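Local structure of ABC transporter substrate-binding protein (Staphylococcus aureus subsp. aureus NCTC 8325, 3UN6) at residues 145-154 with 294-304; 172-180 with 189-199. The protein probably serves as the substrate-binding component of an ABC-type import system, and binds zinc; its natural ligand is not established. One frame throughout, in Å; residues are numbered along the deposited sequence.

Contact 1. Residues 145-154 with 294-304. With PO4 (phosphate ion), chain E; PO4 (phosphate ion), chain F.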
loop_
_atom_site.group_PDB
_atom_site.type_symbol
_atom_site.label_atom_id
_atom_site.label_comp_id
_atom_site.label_asym_id
_atom_site.label_seq_id
_atom_site.Cartn_x
_atom_site.Cartn_y
_atom_site.Cartn_z
ATOM N N ARG A 145 -4.699 -6.820 9.817
ATOM C CA ARG A 145 -3.870 -6.775 11.038
ATOM C C ARG A 145 -2.359 -6.605 10.709
ATOM O O ARG A 145 -1.627 -6.010 11.474
ATOM C CB ARG A 145 -4.096 -8.000 11.905
ATOM C CG ARG A 145 -3.847 -9.338 11.246
ATOM C CD ARG A 145 -4.458 -10.406 12.130
ATOM N NE ARG A 145 -4.292 -11.750 11.612
ATOM C CZ ARG A 145 -5.024 -12.291 10.643
ATOM N NH1 ARG A 145 -5.958 -11.587 10.008
ATOM N NH2 ARG A 145 -4.791 -13.541 10.285
ATOM N N TYR A 146 -1.910 -7.145 9.583
ATOM C CA TYR A 146 -0.511 -7.010 9.176
ATOM C C TYR A 146 -0.447 -5.872 8.196
ATOM O O TYR A 146 -0.478 -6.072 6.972
ATOM C CB TYR A 146 0.030 -8.323 8.589
ATOM C CG TYR A 146 -0.215 -9.505 9.522
ATOM C CD1 TYR A 146 0.240 -9.476 10.836
ATOM C CD2 TYR A 146 -0.866 -10.655 9.080
ATOM C CE1 TYR A 146 0.016 -10.547 11.701
ATOM C CE2 TYR A 146 -1.097 -11.724 9.942
ATOM C CZ TYR A 146 -0.643 -11.660 11.246
ATOM O OH TYR A 146 -0.860 -12.707 12.111
ATOM N N SER A 147 -0.372 -4.662 8.737
ATOM C CA SER A 147 -0.356 -3.477 7.915
ATOM C C SER A 147 0.393 -2.356 8.585
ATOM O O SER A 147 0.505 -2.330 9.792
ATOM C CB SER A 147 -1.783 -3.018 7.613
ATOM O OG SER A 147 -2.494 -2.571 8.779
ATOM N N THR A 148 0.930 -1.459 7.772
ATOM C CA THR A 148 1.586 -0.243 8.247
ATOM C C THR A 148 0.557 0.652 8.968
ATOM O O THR A 148 0.897 1.444 9.822
ATOM C CB THR A 148 2.228 0.482 7.056
ATOM O OG1 THR A 148 3.301 -0.320 6.572
ATOM C CG2 THR A 148 2.776 1.911 7.419
ATOM N N HIS A 149 -0.706 0.493 8.608
ATOM C CA HIS A 149 -1.810 1.241 9.215
ATOM C C HIS A 149 -1.931 0.920 10.686
ATOM O O HIS A 149 -2.056 1.832 11.500
ATOM C CB HIS A 149 -3.091 0.938 8.442
ATOM C CG HIS A 149 -2.913 1.112 6.977
ATOM N ND1 HIS A 149 -2.566 0.063 6.144
ATOM C CD2 HIS A 149 -2.906 2.229 6.209
ATOM C CE1 HIS A 149 -2.408 0.524 4.918
ATOM N NE2 HIS A 149 -2.614 1.833 4.927
ATOM N N TYR A 150 -1.875 -0.368 11.041
ATOM C CA TYR A 150 -1.854 -0.778 12.450
ATOM C C TYR A 150 -0.657 -0.123 13.169
ATOM O O TYR A 150 -0.793 0.388 14.275
ATOM C CB TYR A 150 -1.733 -2.303 12.579
ATOM C CG TYR A 150 -1.460 -2.799 13.987
ATOM C CD1 TYR A 150 -0.184 -3.180 14.393
ATOM C CD2 TYR A 150 -2.486 -2.845 14.933
ATOM C CE1 TYR A 150 0.047 -3.631 15.697
ATOM C CE2 TYR A 150 -2.264 -3.285 16.201
ATOM C CZ TYR A 150 -1.004 -3.673 16.590
ATOM O OH TYR A 150 -0.840 -4.103 17.875
ATOM N N LEU A 151 0.504 -0.155 12.537
ATOM C CA LEU A 151 1.709 0.417 13.131
ATOM C C LEU A 151 1.601 1.928 13.306
ATOM O O LEU A 151 2.013 2.467 14.322
ATOM C CB LEU A 151 2.952 0.080 12.283
ATOM C CG LEU A 151 3.178 -1.427 12.078
ATOM C CD1 LEU A 151 4.367 -1.660 11.124
ATOM C CD2 LEU A 151 3.386 -2.159 13.407
ATOM N N LEU A 152 1.051 2.611 12.309
ATOM C CA LEU A 152 0.882 4.061 12.377
ATOM C C LEU A 152 -0.023 4.435 13.540
ATOM O O LEU A 152 0.272 5.362 14.316
ATOM C CB LEU A 152 0.299 4.599 11.063
ATOM C CG LEU A 152 1.233 4.729 9.860
ATOM C CD1 LEU A 152 0.436 4.897 8.561
ATOM C CD2 LEU A 152 2.203 5.895 10.073
ATOM N N LEU A 153 -1.115 3.690 13.679
ATOM C CA LEU A 153 -2.068 3.962 14.734
ATOM C C LEU A 153 -1.497 3.710 16.112
ATOM O O LEU A 153 -1.734 4.497 17.027
ATOM C CB LEU A 153 -3.365 3.198 14.503
ATOM C CG LEU A 153 -4.335 3.799 13.485
ATOM C CD1 LEU A 153 -5.418 2.700 13.105
ATOM C CD2 LEU A 153 -4.983 5.029 14.057
ATOM N N GLU A 154 -0.730 2.634 16.260
ATOM C CA GLU A 154 -0.090 2.340 17.531
ATOM C C GLU A 154 0.965 3.381 17.881
ATOM O O GLU A 154 1.184 3.690 19.055
ATOM C CB GLU A 154 0.526 0.935 17.514
ATOM C CG GLU A 154 -0.491 -0.137 17.726
ATOM C CD GLU A 154 -1.047 -0.106 19.117
ATOM O OE1 GLU A 154 -0.319 -0.507 20.048
ATOM O OE2 GLU A 154 -2.213 0.286 19.296
ATOM N N ILE A 294 10.499 -1.372 9.281
ATOM C CA ILE A 294 9.279 -2.216 9.335
ATOM C C ILE A 294 9.517 -3.481 10.154
ATOM O O ILE A 294 8.668 -3.860 10.976
ATOM C CB ILE A 294 8.736 -2.584 7.931
ATOM C CG1 ILE A 294 8.329 -1.300 7.173
ATOM C CG2 ILE A 294 7.504 -3.592 8.042
ATOM C CD1 ILE A 294 7.327 -0.412 7.945
ATOM N N THR A 295 10.671 -4.118 9.972
ATOM C CA THR A 295 10.972 -5.335 10.750
ATOM C C THR A 295 10.991 -5.038 12.244
ATOM O O THR A 295 10.466 -5.813 13.045
ATOM C CB THR A 295 12.293 -6.050 10.309
ATOM O OG1 THR A 295 13.422 -5.200 10.507
ATOM C CG2 THR A 295 12.228 -6.473 8.823
ATOM N N THR A 296 11.575 -3.897 12.608
ATOM C CA THR A 296 11.675 -3.478 13.993
ATOM C C THR A 296 10.300 -3.336 14.619
ATOM O O THR A 296 10.041 -3.839 15.720
ATOM C CB THR A 296 12.407 -2.124 14.099
ATOM O OG1 THR A 296 13.797 -2.319 13.841
ATOM C CG2 THR A 296 12.222 -1.527 15.473
ATOM N N LEU A 297 9.419 -2.654 13.902
ATOM C CA LEU A 297 8.069 -2.397 14.363
ATOM C C LEU A 297 7.211 -3.686 14.450
ATOM O O LEU A 297 6.459 -3.855 15.385
ATOM C CB LEU A 297 7.402 -1.341 13.467
ATOM C CG LEU A 297 8.017 0.072 13.444
ATOM C CD1 LEU A 297 7.279 0.941 12.433
ATOM C CD2 LEU A 297 7.992 0.746 14.842
ATOM N N VAL A 298 7.339 -4.575 13.470
ATOM C CA VAL A 298 6.632 -5.871 13.467
ATOM C C VAL A 298 7.105 -6.713 14.660
ATOM O O VAL A 298 6.298 -7.340 15.361
ATOM C CB VAL A 298 6.925 -6.640 12.149
ATOM C CG1 VAL A 298 6.600 -8.129 12.279
ATOM C CG2 VAL A 298 6.210 -5.969 10.947
ATOM N N LYS A 299 8.412 -6.696 14.910
ATOM C CA LYS A 299 9.013 -7.459 16.023
ATOM C C LYS A 299 8.549 -6.849 17.353
ATOM O O LYS A 299 8.151 -7.549 18.293
ATOM C CB LYS A 299 10.557 -7.365 15.964
ATOM C CG LYS A 299 11.314 -8.656 16.125
ATOM C CD LYS A 299 10.853 -9.517 17.239
ATOM C CE LYS A 299 11.779 -10.692 17.359
ATOM N NZ LYS A 299 11.271 -11.647 18.326
ATOM N N GLN A 300 8.614 -5.528 17.416
ATOM C CA GLN A 300 8.239 -4.798 18.616
ATOM C C GLN A 300 6.773 -5.015 19.052
ATOM O O GLN A 300 6.497 -5.028 20.236
ATOM C CB GLN A 300 8.604 -3.323 18.458
ATOM C CG GLN A 300 8.241 -2.443 19.613
ATOM C CD GLN A 300 9.282 -1.356 19.831
ATOM O OE1 GLN A 300 9.067 -0.191 19.472
ATOM N NE2 GLN A 300 10.453 -1.751 20.381
ATOM N N HIS A 301 5.850 -5.205 18.102
ATOM C CA HIS A 301 4.445 -5.489 18.437
ATOM C C HIS A 301 4.120 -6.994 18.412
ATOM O O HIS A 301 2.948 -7.378 18.434
ATOM C CB HIS A 301 3.491 -4.727 17.513
ATOM C CG HIS A 301 3.550 -3.245 17.684
ATOM N ND1 HIS A 301 4.311 -2.433 16.873
ATOM C CD2 HIS A 301 2.972 -2.430 18.596
ATOM C CE1 HIS A 301 4.191 -1.177 17.270
ATOM N NE2 HIS A 301 3.382 -1.149 18.314
ATOM N N HIS A 302 5.152 -7.837 18.403
ATOM C CA HIS A 302 4.992 -9.282 18.389
ATOM C C HIS A 302 4.078 -9.775 17.268
ATOM O O HIS A 302 3.461 -10.821 17.402
ATOM C CB HIS A 302 4.427 -9.768 19.724
ATOM C CG HIS A 302 5.279 -9.437 20.903
ATOM N ND1 HIS A 302 6.271 -10.278 21.359
ATOM C CD2 HIS A 302 5.282 -8.367 21.733
ATOM C CE1 HIS A 302 6.848 -9.742 22.420
ATOM N NE2 HIS A 302 6.267 -8.581 22.665
ATOM N N LEU A 303 3.993 -9.053 16.156
ATOM C CA LEU A 303 3.103 -9.494 15.080
ATOM C C LEU A 303 3.465 -10.905 14.576
ATOM O O LEU A 303 2.613 -11.796 14.528
ATOM C CB LEU A 303 3.064 -8.482 13.934
ATOM C CG LEU A 303 2.457 -7.115 14.265
ATOM C CD1 LEU A 303 2.369 -6.277 12.991
ATOM C CD2 LEU A 303 1.089 -7.240 14.888
ATOM N N PHE A 304 4.726 -11.098 14.225
ATOM C CA PHE A 304 5.236 -12.396 13.742
ATOM C C PHE A 304 6.744 -12.210 13.617
ATOM O O PHE A 304 7.207 -11.068 13.690
ATOM C CB PHE A 304 4.604 -12.799 12.387
ATOM C CG PHE A 304 4.792 -11.777 11.289
ATOM C CD1 PHE A 304 3.874 -10.749 11.111
ATOM C CD2 PHE A 304 5.896 -11.840 10.436
ATOM C CE1 PHE A 304 4.038 -9.806 10.105
ATOM C CE2 PHE A 304 6.079 -10.890 9.442
ATOM C CZ PHE A 304 5.141 -9.868 9.270
HETATM P P PO4 E . -2.201 -15.784 12.134
HETATM O O1 PO4 E . -3.522 -16.397 12.517
HETATM O O2 PO4 E . -2.430 -14.396 11.593
HETATM O O3 PO4 E . -1.320 -15.699 13.360
HETATM O O4 PO4 E . -1.508 -16.598 11.071
HETATM P P PO4 F . -6.625 -13.204 6.864
HETATM O O1 PO4 F . -7.358 -12.082 7.553
HETATM O O2 PO4 F . -5.540 -12.663 5.969
HETATM O O3 PO4 F . -5.958 -14.083 7.892
HETATM O O4 PO4 F . -7.627 -14.017 6.087
#
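This contact joins the N-terminal part of helix 148-159 to the C-terminal end of helix 288-300 in a fold of the periplasmic-binding-protein type, probably where its lobes meet. Leu151 lies between the helices and meets three residues. Its CD1 meets Leu297 CB at 3.8 Å, while CD2 rests against His301 ND1 and Leu303 CD1. A Schellman motif with His302 at positive phi ends helix 288-300 and turns Leu303 toward the partner helix. Leu303 CD2 then touches Tyr150 CE1 at 3.8 Å. Tyr150 also points a ring edge at the face of His301, the planes 77° apart. Its CG lies anti to the backbone N (chi1 170°), which carries the ring across to the other segment. His301 is fixed from within its own helix end: ND1 donates to Leu297 O at 3.0 Å, and that oxygen also takes the His301 backbone N-H from its other face. His301 NE2 is buried without a polar partner and packs on Glu154 CB at 3.6 Å. The Glu154 carboxylate is instead held by Tyr169 and Arg157. Nearby, Phe304 directs its edge at the face of the Tyr146 ring in a T-shaped pair, centroids 5.4 Å apart and planes at 88°. The Arg145 guanidinium grips two phosphates, probably from the crystallisation liquor. Its NH2 bonds both, reaching O2 of the chain E ion at 2.8 Å and O3 of the chain F ion at 2.7 Å.

Contact 2. Residues 172-180 with 189-199; sequences MSPAEMPAA and YSVAEPFGALG
Met177, a selenomethionine, lies over the Tyr189 ring at the buried centre of this contact. Its CB sits 3.6 Å from the ring centroid and only 7° off the ring normal, a CH-pi contact over the face. The chain then runs on extended, and SE comes down obliquely beside the same ring, 3.6 Å from Tyr189 CD1. This is a Met-aromatic contact. SE also packs on Val191 CB at 3.7 Å, so one side chain spans two inward-pointing residues of strand 188-192. The Tyr189 ring is tied down at its far end. Its hydroxyl donates to Phe195 O at 2.7 Å, linking the strand to the segment that leads into the following helix and giving the buried OH a partner. Next to this bond, Pro178 CG lies 3.9 Å from Tyr189 OH, and Pro178 CB lies 4.0 Å from Gly199 CA. The absence of a side chain at Gly199 leaves room for the tyrosine hydroxyl.

A second packed site lies at Pro174. Its CB is over the Phe195 face, toward the rim, 3.5 Å from CD2, and also meets Val191 CG2. The Phe195 CG is anti to its carbonyl carbon (chi1 -65°), which lays one ring face against Pro174 CB and Ala175 N.

Packing thins toward solvent. Ala175 is exposed, although its backbone still packs on the Phe195 ring. Partly exposed Leu198 comes no nearer to Pro178 CG than 4.2 Å, at CD2. No hydrogen bond crosses between the segments; van der Waals packing joins them. Helix 177-182 leads into strand 188-192, which pairs parallel with strand 138-142, itself parallel to strand 167-171. The contact thus belongs to a beta-alpha-beta crossover, here within a periplasmic-binding-protein-like lobe.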
loop_
_atom_site.group_PDB
_atom_site.type_symbol
_atom_site.label_atom_id
_atom_site.label_comp_id
_atom_site.label_asym_id
_atom_site.label_seq_id
_atom_site.Cartn_x
_atom_site.Cartn_y
_atom_site.Cartn_z
HETATM N N MSE A 172 -11.071 -4.461 7.971
HETATM C CA MSE A 172 -12.121 -4.311 6.976
HETATM C C MSE A 172 -11.535 -3.826 5.661
HETATM O O MSE A 172 -10.410 -3.365 5.611
HETATM C CB MSE A 172 -13.219 -3.373 7.470
HETATM C CG MSE A 172 -12.763 -1.960 7.732
HETATM SE SE MSE A 172 -14.246 -0.907 8.507
HETATM C CE MSE A 172 -14.452 -1.860 10.211
ATOM N N SER A 173 -12.282 -3.988 4.583
ATOM C CA SER A 173 -11.806 -3.509 3.290
ATOM C C SER A 173 -11.798 -1.974 3.298
ATOM O O SER A 173 -12.601 -1.339 3.975
ATOM C CB SER A 173 -12.696 -4.025 2.158
ATOM O OG SER A 173 -14.019 -3.617 2.361
ATOM N N PRO A 174 -10.864 -1.370 2.568
ATOM C CA PRO A 174 -10.804 0.084 2.494
ATOM C C PRO A 174 -12.137 0.724 2.086
ATOM O O PRO A 174 -12.582 1.681 2.749
ATOM C CB PRO A 174 -9.724 0.325 1.424
ATOM C CG PRO A 174 -8.848 -0.887 1.535
ATOM C CD PRO A 174 -9.767 -2.013 1.826
ATOM N N ALA A 175 -12.785 0.183 1.040
ATOM C CA ALA A 175 -14.061 0.727 0.532
ATOM C C ALA A 175 -15.194 0.748 1.568
ATOM O O ALA A 175 -16.171 1.483 1.418
ATOM C CB ALA A 175 -14.530 -0.057 -0.724
ATOM N N GLU A 176 -15.082 -0.079 2.589
ATOM C CA GLU A 176 -16.111 -0.163 3.627
ATOM C C GLU A 176 -15.913 0.831 4.763
ATOM O O GLU A 176 -16.797 1.007 5.598
ATOM C CB GLU A 176 -16.123 -1.584 4.209
ATOM C CG GLU A 176 -16.665 -2.631 3.269
ATOM C CD GLU A 176 -16.668 -4.058 3.850
ATOM O OE1 GLU A 176 -15.771 -4.399 4.664
ATOM O OE2 GLU A 176 -17.575 -4.849 3.459
HETATM N N MSE A 177 -14.758 1.495 4.807
HETATM C CA MSE A 177 -14.444 2.375 5.936
HETATM C C MSE A 177 -15.288 3.644 6.050
HETATM O O MSE A 177 -15.739 3.974 7.147
HETATM C CB MSE A 177 -12.945 2.665 5.975
HETATM C CG MSE A 177 -12.141 1.399 6.334
HETATM SE SE MSE A 177 -10.279 1.737 6.234
HETATM C CE MSE A 177 -9.597 -0.131 6.513
ATOM N N PRO A 178 -15.530 4.348 4.931
ATOM C CA PRO A 178 -16.361 5.565 5.028
ATOM C C PRO A 178 -17.750 5.320 5.607
ATOM O O PRO A 178 -18.199 6.078 6.454
ATOM C CB PRO A 178 -16.465 6.035 3.575
ATOM C CG PRO A 178 -15.221 5.577 2.964
ATOM C CD PRO A 178 -14.925 4.224 3.598
ATOM N N ALA A 179 -18.417 4.263 5.168
ATOM C CA ALA A 179 -19.744 3.937 5.679
ATOM C C ALA A 179 -19.679 3.541 7.150
ATOM O O ALA A 179 -20.542 3.941 7.952
ATOM C CB ALA A 179 -20.373 2.817 4.847
ATOM N N ALA A 180 -18.669 2.747 7.508
ATOM C CA ALA A 180 -18.489 2.316 8.900
ATOM C C ALA A 180 -18.275 3.516 9.831
ATOM O O ALA A 180 -18.739 3.520 10.981
ATOM C CB ALA A 180 -17.337 1.335 9.023
ATOM N N TYR A 189 -10.245 5.523 11.274
ATOM C CA TYR A 189 -9.579 4.500 10.527
ATOM C C TYR A 189 -8.291 5.010 9.924
ATOM O O TYR A 189 -8.017 6.225 9.925
ATOM C CB TYR A 189 -10.501 3.903 9.450
ATOM C CG TYR A 189 -11.035 4.850 8.356
ATOM C CD1 TYR A 189 -10.267 5.164 7.229
ATOM C CD2 TYR A 189 -12.334 5.332 8.413
ATOM C CE1 TYR A 189 -10.762 5.987 6.230
ATOM C CE2 TYR A 189 -12.844 6.148 7.424
ATOM C CZ TYR A 189 -12.051 6.475 6.332
ATOM O OH TYR A 189 -12.579 7.269 5.354
ATOM N N SER A 190 -7.472 4.067 9.484
ATOM C CA SER A 190 -6.245 4.382 8.807
ATOM C C SER A 190 -6.198 3.543 7.523
ATOM O O SER A 190 -6.450 2.351 7.562
ATOM C CB SER A 190 -5.063 4.094 9.706
ATOM O OG SER A 190 -3.881 4.478 9.063
ATOM N N VAL A 191 -5.850 4.166 6.396
ATOM C CA VAL A 191 -5.889 3.490 5.116
ATOM C C VAL A 191 -5.150 4.308 4.076
ATOM O O VAL A 191 -4.753 5.446 4.346
ATOM C CB VAL A 191 -7.348 3.330 4.669
ATOM C CG1 VAL A 191 -7.967 4.733 4.397
ATOM C CG2 VAL A 191 -7.460 2.413 3.450
ATOM N N ALA A 192 -4.909 3.703 2.908
ATOM C CA ALA A 192 -4.272 4.418 1.819
ATOM C C ALA A 192 -5.310 5.306 1.164
ATOM O O ALA A 192 -6.501 4.982 1.159
ATOM C CB ALA A 192 -3.709 3.441 0.783
ATOM N N GLU A 193 -4.876 6.415 0.601
ATOM C CA GLU A 193 -5.797 7.223 -0.178
ATOM C C GLU A 193 -6.166 6.348 -1.375
ATOM O O GLU A 193 -5.414 5.437 -1.724
ATOM C CB GLU A 193 -5.159 8.529 -0.589
ATOM C CG GLU A 193 -4.942 9.498 0.580
ATOM C CD GLU A 193 -6.249 10.055 1.198
ATOM O OE1 GLU A 193 -7.301 9.382 1.154
ATOM O OE2 GLU A 193 -6.204 11.174 1.767
ATOM N N PRO A 194 -7.321 6.611 -2.006
ATOM C CA PRO A 194 -8.239 7.692 -1.776
ATOM C C PRO A 194 -9.321 7.454 -0.727
ATOM O O PRO A 194 -10.235 8.249 -0.645
ATOM C CB PRO A 194 -8.893 7.836 -3.142
ATOM C CG PRO A 194 -8.992 6.424 -3.623
ATOM C CD PRO A 194 -7.834 5.693 -3.034
ATOM N N PHE A 195 -9.182 6.428 0.107
ATOM C CA PHE A 195 -10.250 6.104 1.051
ATOM C C PHE A 195 -10.404 7.044 2.240
ATOM O O PHE A 195 -11.420 7.009 2.919
ATOM C CB PHE A 195 -10.252 4.601 1.373
ATOM C CG PHE A 195 -10.580 3.784 0.163
ATOM C CD1 PHE A 195 -11.904 3.739 -0.308
ATOM C CD2 PHE A 195 -9.579 3.214 -0.599
ATOM C CE1 PHE A 195 -12.235 3.054 -1.475
ATOM C CE2 PHE A 195 -9.895 2.503 -1.787
ATOM C CZ PHE A 195 -11.240 2.443 -2.223
ATOM N N GLY A 196 -9.435 7.933 2.448
ATOM C CA GLY A 196 -9.568 8.960 3.478
ATOM C C GLY A 196 -10.322 10.130 2.871
ATOM O O GLY A 196 -11.334 10.598 3.418
ATOM N N ALA A 197 -9.838 10.590 1.717
ATOM C CA ALA A 197 -10.472 11.681 1.021
ATOM C C ALA A 197 -11.941 11.318 0.771
ATOM O O ALA A 197 -12.819 12.165 0.904
ATOM C CB ALA A 197 -9.754 11.967 -0.284
ATOM N N LEU A 198 -12.210 10.053 0.436
ATOM C CA LEU A 198 -13.589 9.621 0.188
ATOM C C LEU A 198 -14.414 9.749 1.474
ATOM O O LEU A 198 -15.562 10.185 1.426
ATOM C CB LEU A 198 -13.644 8.189 -0.351
ATOM C CG LEU A 198 -15.018 7.699 -0.789
ATOM C CD1 LEU A 198 -15.589 8.562 -1.912
ATOM C CD2 LEU A 198 -14.968 6.215 -1.213
ATOM N N GLY A 199 -13.826 9.393 2.617
ATOM C CA GLY A 199 -14.509 9.556 3.904
ATOM C C GLY A 199 -14.962 10.999 4.144
ATOM O O GLY A 199 -16.050 11.245 4.679
#

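Overall arrangement
Contact 2 is nested inside the chain loop closed by contact 1, and their centres lie 20 Å apart. They meet through helix 148-159 and strand 188-192. His149 CD2 packs on Val191 CA at 3.4 Å, and Leu153 CD1 on Ser190 CB at 3.7 Å. The helix thus presents one side to helix 288-300 and another to the strand. Both contacts approach the zinc site of His46, Cys220 and Cys221. The side chain of Val191 lies about 4 Å from a bound zinc, and the side chain of Thr148 about 7 Å from a bound zinc. Thr148 is anchored there by Tyr219 and Glu95. The phosphates lie at the other end of contact 1, beside Arg145 and Tyr146.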